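Probable phospholipase A2 homolog 2 (Oryza sativa, PDB 2WG9) probably hydrolyses the sn-2 acyl ester of membrane phospholipids in a calcium-dependent reaction, releasing a lysophospholipid and a free fatty acid. Local coordinates at residues Q26-A31 with N98-G103; G37-I42 with V62-V67; M78-L83 with E114-A119. All coordinates share one frame; numbering follows the deposited sequence. Where two conformers were deposited one is given.

In the fold
After an N-terminal stretch the chain forms the 24-26/35-37 hairpin, and the loop between those strands supplies the first half of contact 1. Residues 37-42 follow and close contact 2 on 62-67 of helix 55-68, setting calcium and octanoate between loop and helix. Helix 77-88 then meets 114-119 of helix 102-125 in contact 3, and is tied back to contact 2 by the Cys66-Cys79 disulfide and by Asn80 beside His63. Contact 1 closes only at 98-103, where helix 102-125 begins, so contact 2 lies wholly within its loop while contact 3 crosses it. Contacts 1 and 2 both touch octanoate; contacts 1 and 3 share helix 102-125.

Contact 1. Residues Q26-A31 with N98-G103; sequences QFCTIA and NKCNVG. With OCA (octanoic acid (caprylic acid)), chain D.
Cys28 and Cys100 are joined by a disulfide, and that covalent link carries nearly the whole contact. The SG atoms of Cys28 and Cys100 are 2.0 Å apart, and the dihedral about the S-S bond is -82°, close to the relaxed right angle and of left-handed sense. In both cysteines SG stands anti to the carbonyl carbon and beside the backbone N, which sends the two sulfurs across the gap to each other and brings the Cys28 and Cys100 CA atoms to 5.4 Å. Little else touches: the CB atoms of Cys28 and Cys100 approach to 3.7 Å, and Cys28 SG passes the carbonyl O of Lys99 at 4.0 Å.

Hydrogen bonds shape each segment separately, since none crosses between them. Asn98 OD1 accepts from Cys100 N at 3.0 Å, an Asx turn in which the donor comes from above the carbonyl plane, 51° out of it. The ND2 of the same side chain is held by Thr94 OG1. On the other side, Ile30 N bonds to Phe27 O at 3.0 Å, closing a type I turn with Cys28 at one of its corners. Asn101 N-caps helix 102-125 through OD1 to Gln104 N, and Lys99 N bonds OG of Ser25, in strand 24-26 of the hairpin.

Contact with the ligand belongs to Ala31, beyond the turn. Ala31 O lies 3.5 Å from octanoate C7, and Ala31 CB is 4.0 Å from its terminal C8, so this loop borders the acyl tail in the pocket.

The chemistry therefore puts cross-segment cohesion in one covalent bond at the protein surface, fastening the hairpin loop to the start of the long C-terminal helix, as suits a secreted enzyme in an oxidising environment.

Contact 2. Residues G37-I42 with V62-V67; sequences GKYCGI and VHDHCV. With CA (calcium ion), chain C; OCA (octanoic acid (caprylic acid)), chain D.
Tyr39 and Asp64 meet as neighbouring ligands of the calcium ion, sharing the metal instead of bonding to each other. Tyr39 O coordinates calcium at 2.3 Å, and Asp64 OD2 reaches it from the helix at 2.5 Å. The tyrosine side chain leans the same way: its ring edge lies near Asp64 OD2, the ring and carboxylate planes 54° apart, and Tyr39 CE2 comes within 4.3 Å of His65 CE1. Its hydroxyl is held farther off, by Glu50 O, while Ser45 OG gives Asp64 OD2 a second partner.

Cys40 turns its side chain away from 62-67 and bridges to Cys60, one turn before Asp64 on helix 55-68, so the loop is fastened covalently close to the metal. Gly41 then works through both backbone polar atoms. Gly41 O binds calcium at 2.5 Å, and Gly41 N donates a nearly straight bond (166°) to octanoate O1, 3.0 Å away. A side chain here would run into the carbonyl O of Cys40. Octanoate O1 also binds calcium, and Tyr44 O and a water complete the shell. Ile42 lays CG1 against octanoate C7 at 3.9 Å, alongside the tail.

His63 stands at the other oxygen of octanoate, O2. The imidazole swings out trans to the main-chain nitrogen (chi1 177°), which brings His63 ND1 to 3.0 Å from octanoate O2, with octanoate C3 over one ring face and Asp64 OD1 at the edge in plane. A leucine in place of His63 would probably leave octanoate O2 without its imidazole nitrogen neighbour and Asn80 OD1 without its ring partner.

A glycine-containing calcium loop facing a helix that carries the predicted catalytic histidine next to a calcium-binding aspartate is the hallmark active site of secreted phospholipases A2.

Contact 3. Residues M78-L83 with E114-A119; sequences MCNENL and ETAVFA
The carboxamide of Asn80 presents a face to Ala116, whose CB lies over ND2 of the amide, 3.7 Å from Asn80 ND2. The hydrogen bonds of the group lead elsewhere. Water 2 accepts from Asn80 ND2 at 2.7 Å and donates to Ala116 O at 2.8 Å, bridging the helices where no direct hydrogen bond forms. ND2 also donates to Tyr74 O, while OD1 accepts from His63 NE2; the amide is thus gripped at both ends, which fixes which way round it sits. The other flat group, the carboxylate of Glu81, touches Val117 CG1 through OE1 at 4.0 Å, and a long, weak ion pair links OE1 to Lys121 NZ.

Helix 77-88 is one of the two antiparallel, disulfide-linked helices of the phospholipase A2 fold (the other is 55-68), and the C-terminal helix 102-125 packs against it; the axes of 78-83 and 114-119 run roughly antiparallel, at 148°, and come within 9.0 Å. Asn80 takes the place beside the histidine that an aspartate fills in the familiar animal enzymes, consistent with a role in orienting the predicted catalytic ring.

Val117 makes most of the apolar contact between the two helices. Because CG1 stands anti to its backbone N (chi1 172°), its two methyls are divided over neighbouring residues: Val117 CG2 presses on Asn80 CB at 3.6 Å and comes within 4.0 Å of Glu81 N, while CG1 lies against Glu81 CG. The extended glutamate chain crosses the valine at about a right angle. Leu84, one turn along helix 77-88 from Asn80, also packs on Val117, and Leu75 covers Ala116 from the preceding loop.

Contact 1. Residues Q26-A31 with N98-G103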
loop_
_atom_site.group_PDB
_atom_site.type_symbol
_atom_site.label_atom_id
_atom_site.label_comp_id
_atom_site.label_asym_id
_atom_site.label_seq_id
_atom_site.Cartn_x
_atom_site.Cartn_y
_atom_site.Cartn_z
ATOM N N GLN A 26 0.716 -13.090 -1.008
ATOM C CA GLN A 26 -0.536 -13.846 -1.030
ATOM C C GLN A 26 -1.598 -13.091 -1.821
ATOM O O GLN A 26 -1.659 -11.864 -1.773
ATOM C CB GLN A 26 -1.046 -14.069 0.399
ATOM C CG GLN A 26 -0.103 -14.864 1.309
ATOM C CD GLN A 26 -0.005 -16.331 0.912
ATOM O OE1 GLN A 26 -1.000 -16.951 0.511
ATOM N NE2 GLN A 26 1.194 -16.896 1.023
ATOM N N PHE A 27 -2.434 -13.840 -2.543
ATOM C CA PHE A 27 -3.503 -13.269 -3.356
ATOM C C PHE A 27 -2.998 -12.096 -4.204
ATOM O O PHE A 27 -3.608 -11.030 -4.245
ATOM C CB PHE A 27 -4.693 -12.872 -2.472
ATOM C CG PHE A 27 -5.293 -14.027 -1.712
ATOM C CD1 PHE A 27 -5.011 -14.208 -0.357
ATOM C CD2 PHE A 27 -6.131 -14.939 -2.348
ATOM C CE1 PHE A 27 -5.562 -15.276 0.349
ATOM C CE2 PHE A 27 -6.680 -16.019 -1.652
ATOM C CZ PHE A 27 -6.399 -16.189 -0.308
ATOM N N CYS A 28 -1.877 -12.334 -4.884
ATOM C CA CYS A 28 -1.134 -11.323 -5.639
ATOM C C CYS A 28 -1.984 -10.449 -6.559
ATOM O O CYS A 28 -1.659 -9.281 -6.779
ATOM C CB CYS A 28 -0.028 -12.000 -6.452
ATOM S SG CYS A 28 1.123 -12.969 -5.435
ATOM N N THR A 29 -3.068 -11.013 -7.092
ATOM C CA THR A 29 -3.901 -10.311 -8.068
ATOM C C THR A 29 -5.345 -10.089 -7.606
ATOM O O THR A 29 -6.165 -9.571 -8.370
ATOM C CB THR A 29 -3.929 -11.055 -9.427
ATOM O OG1 THR A 29 -4.491 -12.360 -9.246
ATOM C CG2 THR A 29 -2.539 -11.183 -9.996
ATOM N N ILE A 30 -5.658 -10.481 -6.372
ATOM C CA ILE A 30 -6.997 -10.273 -5.802
ATOM C C ILE A 30 -6.974 -9.104 -4.816
ATOM O O ILE A 30 -6.544 -9.249 -3.669
ATOM C CB ILE A 30 -7.554 -11.561 -5.137
ATOM C CG1 ILE A 30 -7.654 -12.693 -6.170
ATOM C CG2 ILE A 30 -8.912 -11.288 -4.477
ATOM C CD1 ILE A 30 -7.794 -14.093 -5.575
ATOM N N ALA A 31 -7.450 -7.951 -5.287
ATOM C CA ALA A 31 -7.325 -6.671 -4.580
ATOM C C ALA A 31 -7.780 -6.674 -3.111
ATOM O O ALA A 31 -7.031 -6.205 -2.245
ATOM C CB ALA A 31 -8.021 -5.545 -5.374
ATOM N N ASN A 98 9.405 -14.052 -2.877
ATOM C CA ASN A 98 8.253 -13.304 -3.389
ATOM C C ASN A 98 7.538 -14.106 -4.477
ATOM O O ASN A 98 8.045 -14.250 -5.588
ATOM C CB ASN A 98 8.696 -11.943 -3.939
ATOM C CG ASN A 98 7.530 -11.028 -4.273
ATOM O OD1 ASN A 98 6.362 -11.378 -4.089
ATOM N ND2 ASN A 98 7.847 -9.838 -4.760
ATOM N N LYS A 99 6.362 -14.630 -4.139
ATOM C CA LYS A 99 5.568 -15.423 -5.083
ATOM C C LYS A 99 4.775 -14.540 -6.047
ATOM O O LYS A 99 4.164 -15.035 -7.002
ATOM C CB LYS A 99 4.617 -16.355 -4.322
ATOM C CG LYS A 99 5.288 -17.254 -3.283
ATOM C CD LYS A 99 5.986 -18.442 -3.930
ATOM C CE LYS A 99 6.414 -19.456 -2.884
ATOM N NZ LYS A 99 7.474 -18.927 -1.974
ATOM N N CYS A 100 4.768 -13.236 -5.780
ATOM C CA CYS A 100 4.069 -12.279 -6.622
ATOM C C CYS A 100 4.995 -11.737 -7.701
ATOM O O CYS A 100 6.220 -11.825 -7.592
ATOM C CB CYS A 100 3.511 -11.116 -5.789
ATOM S SG CYS A 100 2.260 -11.549 -4.543
ATOM N N ASN A 101 4.392 -11.186 -8.746
ATOM C CA ASN A 101 5.110 -10.417 -9.746
ATOM C C ASN A 101 5.017 -8.938 -9.391
ATOM O O ASN A 101 3.912 -8.408 -9.226
ATOM C CB ASN A 101 4.501 -10.691 -11.124
ATOM C CG ASN A 101 5.232 -9.986 -12.234
ATOM O OD1 ASN A 101 4.965 -8.819 -12.533
ATOM N ND2 ASN A 101 6.164 -10.697 -12.866
ATOM N N VAL A 102 6.168 -8.271 -9.272
ATOM C CA VAL A 102 6.212 -6.879 -8.823
ATOM C C VAL A 102 5.323 -5.962 -9.673
ATOM O O VAL A 102 4.425 -5.302 -9.145
ATOM C CB VAL A 102 7.661 -6.320 -8.757
ATOM C CG1 VAL A 102 7.655 -4.870 -8.296
ATOM C CG2 VAL A 102 8.515 -7.166 -7.828
ATOM N N GLY A 103 5.569 -5.946 -10.982
ATOM C CA GLY A 103 4.837 -5.079 -11.905
ATOM C C GLY A 103 3.351 -5.371 -11.931
ATOM O O GLY A 103 2.536 -4.458 -11.941
HETATM C C1 OCA D . -1.222 -0.000 1.050
HETATM C C2 OCA D . -1.575 -0.100 -0.436
HETATM C C3 OCA D . -2.962 0.472 -0.725
HETATM C C4 OCA D . -4.090 -0.445 -0.246
HETATM C C5 OCA D . -4.112 -1.795 -0.980
HETATM C C6 OCA D . -4.927 -1.719 -2.269
HETATM C C7 OCA D . -5.560 -3.072 -2.599
HETATM C C8 OCA D . -4.884 -3.703 -3.822
HETATM O O1 OCA D . -1.479 -0.987 1.768
HETATM O O2 OCA D . -0.691 1.061 1.432
#

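Contact 2. Residues G37-I42 with V62-V67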
loop_
_atom_site.group_PDB
_atom_site.type_symbol
_atom_site.label_atom_id
_atom_site.label_comp_id
_atom_site.label_asym_id
_atom_site.label_seq_id
_atom_site.Cartn_x
_atom_site.Cartn_y
_atom_site.Cartn_z
ATOM N N GLY A 37 4.620 -8.011 0.877
ATOM C CA GLY A 37 5.602 -7.427 1.788
ATOM C C GLY A 37 5.016 -7.378 3.187
ATOM O O GLY A 37 4.228 -8.256 3.560
ATOM N N LYS A 38 5.395 -6.358 3.956
ATOM C CA LYS A 38 4.881 -6.171 5.313
ATOM C C LYS A 38 3.755 -5.133 5.343
ATOM O O LYS A 38 3.050 -5.014 6.352
ATOM C CB LYS A 38 6.006 -5.731 6.272
ATOM C CG LYS A 38 7.096 -6.766 6.532
ATOM C CD LYS A 38 8.293 -6.107 7.220
ATOM C CE LYS A 38 9.499 -7.030 7.311
ATOM N NZ LYS A 38 10.662 -6.363 8.010
ATOM N N TYR A 39 3.588 -4.389 4.239
ATOM C CA TYR A 39 2.726 -3.193 4.219
ATOM C C TYR A 39 1.614 -3.148 3.151
ATOM O O TYR A 39 0.599 -2.495 3.362
ATOM C CB TYR A 39 3.582 -1.910 4.107
ATOM C CG TYR A 39 4.469 -1.647 5.310
ATOM C CD1 TYR A 39 5.795 -2.091 5.341
ATOM C CD2 TYR A 39 3.982 -0.948 6.416
ATOM C CE1 TYR A 39 6.615 -1.843 6.457
ATOM C CE2 TYR A 39 4.790 -0.705 7.537
ATOM C CZ TYR A 39 6.097 -1.156 7.551
ATOM O OH TYR A 39 6.892 -0.911 8.659
ATOM N N CYS A 40 1.805 -3.802 2.006
ATOM C CA CYS A 40 0.830 -3.689 0.908
ATOM C C CYS A 40 -0.385 -4.598 1.112
ATOM O O CYS A 40 -0.274 -5.825 1.107
ATOM C CB CYS A 40 1.474 -3.964 -0.458
ATOM S SG CYS A 40 2.762 -2.807 -0.994
ATOM N N GLY A 41 -1.546 -3.978 1.284
ATOM C CA GLY A 41 -2.789 -4.711 1.471
ATOM C C GLY A 41 -3.755 -3.917 2.323
ATOM O O GLY A 41 -3.351 -3.072 3.126
ATOM N N ILE A 42 -5.039 -4.192 2.151
ATOM C CA ILE A 42 -6.083 -3.513 2.907
ATOM C C ILE A 42 -6.109 -4.058 4.333
ATOM O O ILE A 42 -6.074 -5.270 4.539
ATOM C CB ILE A 42 -7.463 -3.667 2.207
ATOM C CG1 ILE A 42 -7.402 -3.061 0.794
ATOM C CG2 ILE A 42 -8.583 -3.014 3.041
ATOM C CD1 ILE A 42 -8.539 -3.491 -0.140
ATOM N N VAL A 62 4.714 4.081 3.458
ATOM C CA VAL A 62 4.422 5.524 3.510
ATOM C C VAL A 62 2.917 5.774 3.481
ATOM O O VAL A 62 2.398 6.600 4.242
ATOM C CB VAL A 62 5.105 6.300 2.355
ATOM C CG1 VAL A 62 4.589 7.737 2.276
ATOM C CG2 VAL A 62 6.614 6.303 2.524
ATOM N N HIS A 63 2.219 5.057 2.601
ATOM C CA HIS A 63 0.774 5.240 2.458
ATOM C C HIS A 63 0.017 4.923 3.748
ATOM O O HIS A 63 -0.862 5.682 4.152
ATOM C CB HIS A 63 0.222 4.401 1.300
ATOM C CG HIS A 63 -1.264 4.501 1.145
ATOM N ND1 HIS A 63 -2.137 3.672 1.816
ATOM C CD2 HIS A 63 -2.031 5.335 0.403
ATOM C CE1 HIS A 63 -3.379 3.993 1.496
ATOM N NE2 HIS A 63 -3.341 4.996 0.637
ATOM N N ASP A 64 0.342 3.795 4.372
ATOM C CA ASP A 64 -0.351 3.349 5.586
ATOM C C ASP A 64 -0.224 4.370 6.708
ATOM O O ASP A 64 -1.204 4.698 7.383
ATOM C CB ASP A 64 0.170 1.983 6.029
ATOM C CG ASP A 64 -0.243 0.873 5.080
ATOM O OD1 ASP A 64 -0.932 1.168 4.082
ATOM O OD2 ASP A 64 0.121 -0.291 5.320
ATOM N N HIS A 65 0.980 4.901 6.882
ATOM C CA HIS A 65 1.188 5.941 7.879
ATOM C C HIS A 65 0.501 7.252 7.501
ATOM O O HIS A 65 -0.035 7.936 8.375
ATOM C CB HIS A 65 2.677 6.137 8.148
ATOM C CG HIS A 65 3.287 5.015 8.923
ATOM N ND1 HIS A 65 4.059 4.038 8.335
ATOM C CD2 HIS A 65 3.215 4.699 10.237
ATOM C CE1 HIS A 65 4.442 3.170 9.254
ATOM N NE2 HIS A 65 3.949 3.553 10.419
ATOM N N CYS A 66 0.510 7.590 6.207
ATOM C CA CYS A 66 -0.151 8.805 5.720
ATOM C C CYS A 66 -1.629 8.793 6.094
ATOM O O CYS A 66 -2.158 9.798 6.579
ATOM C CB CYS A 66 0.018 8.974 4.203
ATOM S SG CYS A 66 -0.628 10.529 3.495
ATOM N N VAL A 67 -2.287 7.655 5.867
ATOM C CA VAL A 67 -3.688 7.469 6.258
ATOM C C VAL A 67 -3.832 7.566 7.790
ATOM O O VAL A 67 -4.733 8.254 8.292
ATOM C CB VAL A 67 -4.255 6.120 5.716
ATOM C CG1 VAL A 67 -5.649 5.836 6.260
ATOM C CG2 VAL A 67 -4.291 6.126 4.183
HETATM CA CA CA C . -1.405 -1.769 4.104
HETATM C C1 OCA D . -1.222 -0.000 1.050
HETATM C C2 OCA D . -1.575 -0.100 -0.436
HETATM C C3 OCA D . -2.962 0.472 -0.725
HETATM C C4 OCA D . -4.090 -0.445 -0.246
HETATM C C5 OCA D . -4.112 -1.795 -0.980
HETATM C C6 OCA D . -4.927 -1.719 -2.269
HETATM C C7 OCA D . -5.560 -3.072 -2.599
HETATM C C8 OCA D . -4.884 -3.703 -3.822
HETATM O O1 OCA D . -1.479 -0.987 1.768
HETATM O O2 OCA D . -0.691 1.061 1.432
HETATM O O HOH W 1 -3.296 -1.030 5.385
#

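Contact 3. Residues M78-L83 with E114-A119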
loop_
_atom_site.group_PDB
_atom_site.type_symbol
_atom_site.label_atom_id
_atom_site.label_comp_id
_atom_site.label_asym_id
_atom_site.label_seq_id
_atom_site.Cartn_x
_atom_site.Cartn_y
_atom_site.Cartn_z
ATOM N N MET A 78 -3.885 13.377 -1.059
ATOM C CA MET A 78 -2.426 13.421 -0.984
ATOM C C MET A 78 -1.847 12.027 -0.769
ATOM O O MET A 78 -0.966 11.603 -1.515
ATOM C CB MET A 78 -1.952 14.345 0.137
ATOM C CG MET A 78 -2.184 15.820 -0.116
ATOM S SD MET A 78 -1.199 16.788 1.046
ATOM C CE MET A 78 0.389 16.765 0.210
ATOM N N CYS A 79 -2.344 11.319 0.245
ATOM C CA CYS A 79 -1.881 9.958 0.527
ATOM C C CYS A 79 -1.937 9.098 -0.729
ATOM O O CYS A 79 -0.972 8.426 -1.078
ATOM C CB CYS A 79 -2.702 9.310 1.649
ATOM S SG CYS A 79 -2.620 10.170 3.244
ATOM N N ASN A 80 -3.073 9.146 -1.413
ATOM C CA ASN A 80 -3.300 8.304 -2.583
ATOM C C ASN A 80 -2.533 8.735 -3.835
ATOM O O ASN A 80 -1.969 7.891 -4.536
ATOM C CB ASN A 80 -4.804 8.171 -2.835
ATOM C CG ASN A 80 -5.488 7.316 -1.779
ATOM O OD1 ASN A 80 -4.957 6.285 -1.364
ATOM N ND2 ASN A 80 -6.660 7.746 -1.332
ATOM N N GLU A 81 -2.490 10.039 -4.099
ATOM C CA GLU A 81 -1.693 10.569 -5.209
ATOM C C GLU A 81 -0.197 10.296 -5.035
ATOM O O GLU A 81 0.481 9.932 -5.993
ATOM C CB GLU A 81 -1.957 12.064 -5.427
ATOM C CG GLU A 81 -3.374 12.357 -5.936
ATOM C CD GLU A 81 -3.599 13.815 -6.289
ATOM O OE1 GLU A 81 -4.419 14.080 -7.191
ATOM O OE2 GLU A 81 -2.960 14.700 -5.676
ATOM N N ASN A 82 0.305 10.455 -3.813
ATOM C CA ASN A 82 1.701 10.117 -3.512
ATOM C C ASN A 82 1.995 8.637 -3.751
ATOM O O ASN A 82 3.068 8.291 -4.232
ATOM C CB ASN A 82 2.070 10.500 -2.073
ATOM C CG ASN A 82 2.180 12.005 -1.860
ATOM O OD1 ASN A 82 2.201 12.794 -2.810
ATOM N ND2 ASN A 82 2.264 12.410 -0.601
ATOM N N LEU A 83 1.038 7.770 -3.418
ATOM C CA LEU A 83 1.180 6.331 -3.653
ATOM C C LEU A 83 1.313 6.019 -5.149
ATOM O O LEU A 83 2.199 5.262 -5.548
ATOM C CB LEU A 83 0.025 5.531 -3.009
ATOM C CG LEU A 83 0.084 3.994 -3.105
ATOM C CD1 LEU A 83 1.429 3.426 -2.648
ATOM C CD2 LEU A 83 -1.026 3.321 -2.327
ATOM N N GLU A 114 -6.235 4.657 -7.983
ATOM C CA GLU A 114 -6.807 5.603 -8.948
ATOM C C GLU A 114 -8.270 5.887 -8.617
ATOM O O GLU A 114 -8.704 7.040 -8.598
ATOM C CB GLU A 114 -6.731 5.041 -10.366
ATOM C CG GLU A 114 -5.344 4.974 -10.956
ATOM C CD GLU A 114 -5.302 4.152 -12.237
ATOM O OE1 GLU A 114 -6.362 3.981 -12.879
ATOM O OE2 GLU A 114 -4.205 3.665 -12.597
ATOM N N THR A 115 -9.024 4.817 -8.363
ATOM C CA THR A 115 -10.429 4.912 -7.983
ATOM C C THR A 115 -10.588 5.659 -6.648
ATOM O O THR A 115 -11.501 6.466 -6.499
ATOM C CB THR A 115 -11.068 3.509 -7.922
ATOM O OG1 THR A 115 -10.902 2.868 -9.190
ATOM C CG2 THR A 115 -12.556 3.588 -7.611
ATOM N N ALA A 116 -9.683 5.401 -5.700
ATOM C CA ALA A 116 -9.665 6.109 -4.415
ATOM C C ALA A 116 -9.419 7.607 -4.584
ATOM O O ALA A 116 -10.059 8.421 -3.908
ATOM C CB ALA A 116 -8.630 5.491 -3.469
ATOM N N VAL A 117 -8.499 7.964 -5.486
ATOM C CA VAL A 117 -8.204 9.373 -5.793
ATOM C C VAL A 117 -9.459 10.070 -6.324
ATOM O O VAL A 117 -9.855 11.111 -5.800
ATOM C CB VAL A 117 -7.024 9.542 -6.790
ATOM C CG1 VAL A 117 -6.891 10.989 -7.233
ATOM C CG2 VAL A 117 -5.712 9.063 -6.176
ATOM N N PHE A 118 -10.091 9.477 -7.338
ATOM C CA PHE A 118 -11.357 9.999 -7.858
ATOM C C PHE A 118 -12.454 10.114 -6.789
ATOM O O PHE A 118 -13.103 11.155 -6.683
ATOM C CB PHE A 118 -11.853 9.181 -9.056
ATOM C CG PHE A 118 -13.133 9.706 -9.650
ATOM C CD1 PHE A 118 -13.130 10.855 -10.442
ATOM C CD2 PHE A 118 -14.343 9.063 -9.404
ATOM C CE1 PHE A 118 -14.313 11.351 -10.985
ATOM C CE2 PHE A 118 -15.533 9.552 -9.943
ATOM C CZ PHE A 118 -15.516 10.697 -10.735
ATOM N N ALA A 119 -12.659 9.053 -6.007
ATOM C CA ALA A 119 -13.645 9.071 -4.918
ATOM C C ALA A 119 -13.374 10.209 -3.931
ATOM O O ALA A 119 -14.302 10.906 -3.509
ATOM C CB ALA A 119 -13.681 7.733 -4.196
HETATM O O HOH W 2 -8.126 9.792 -2.378
#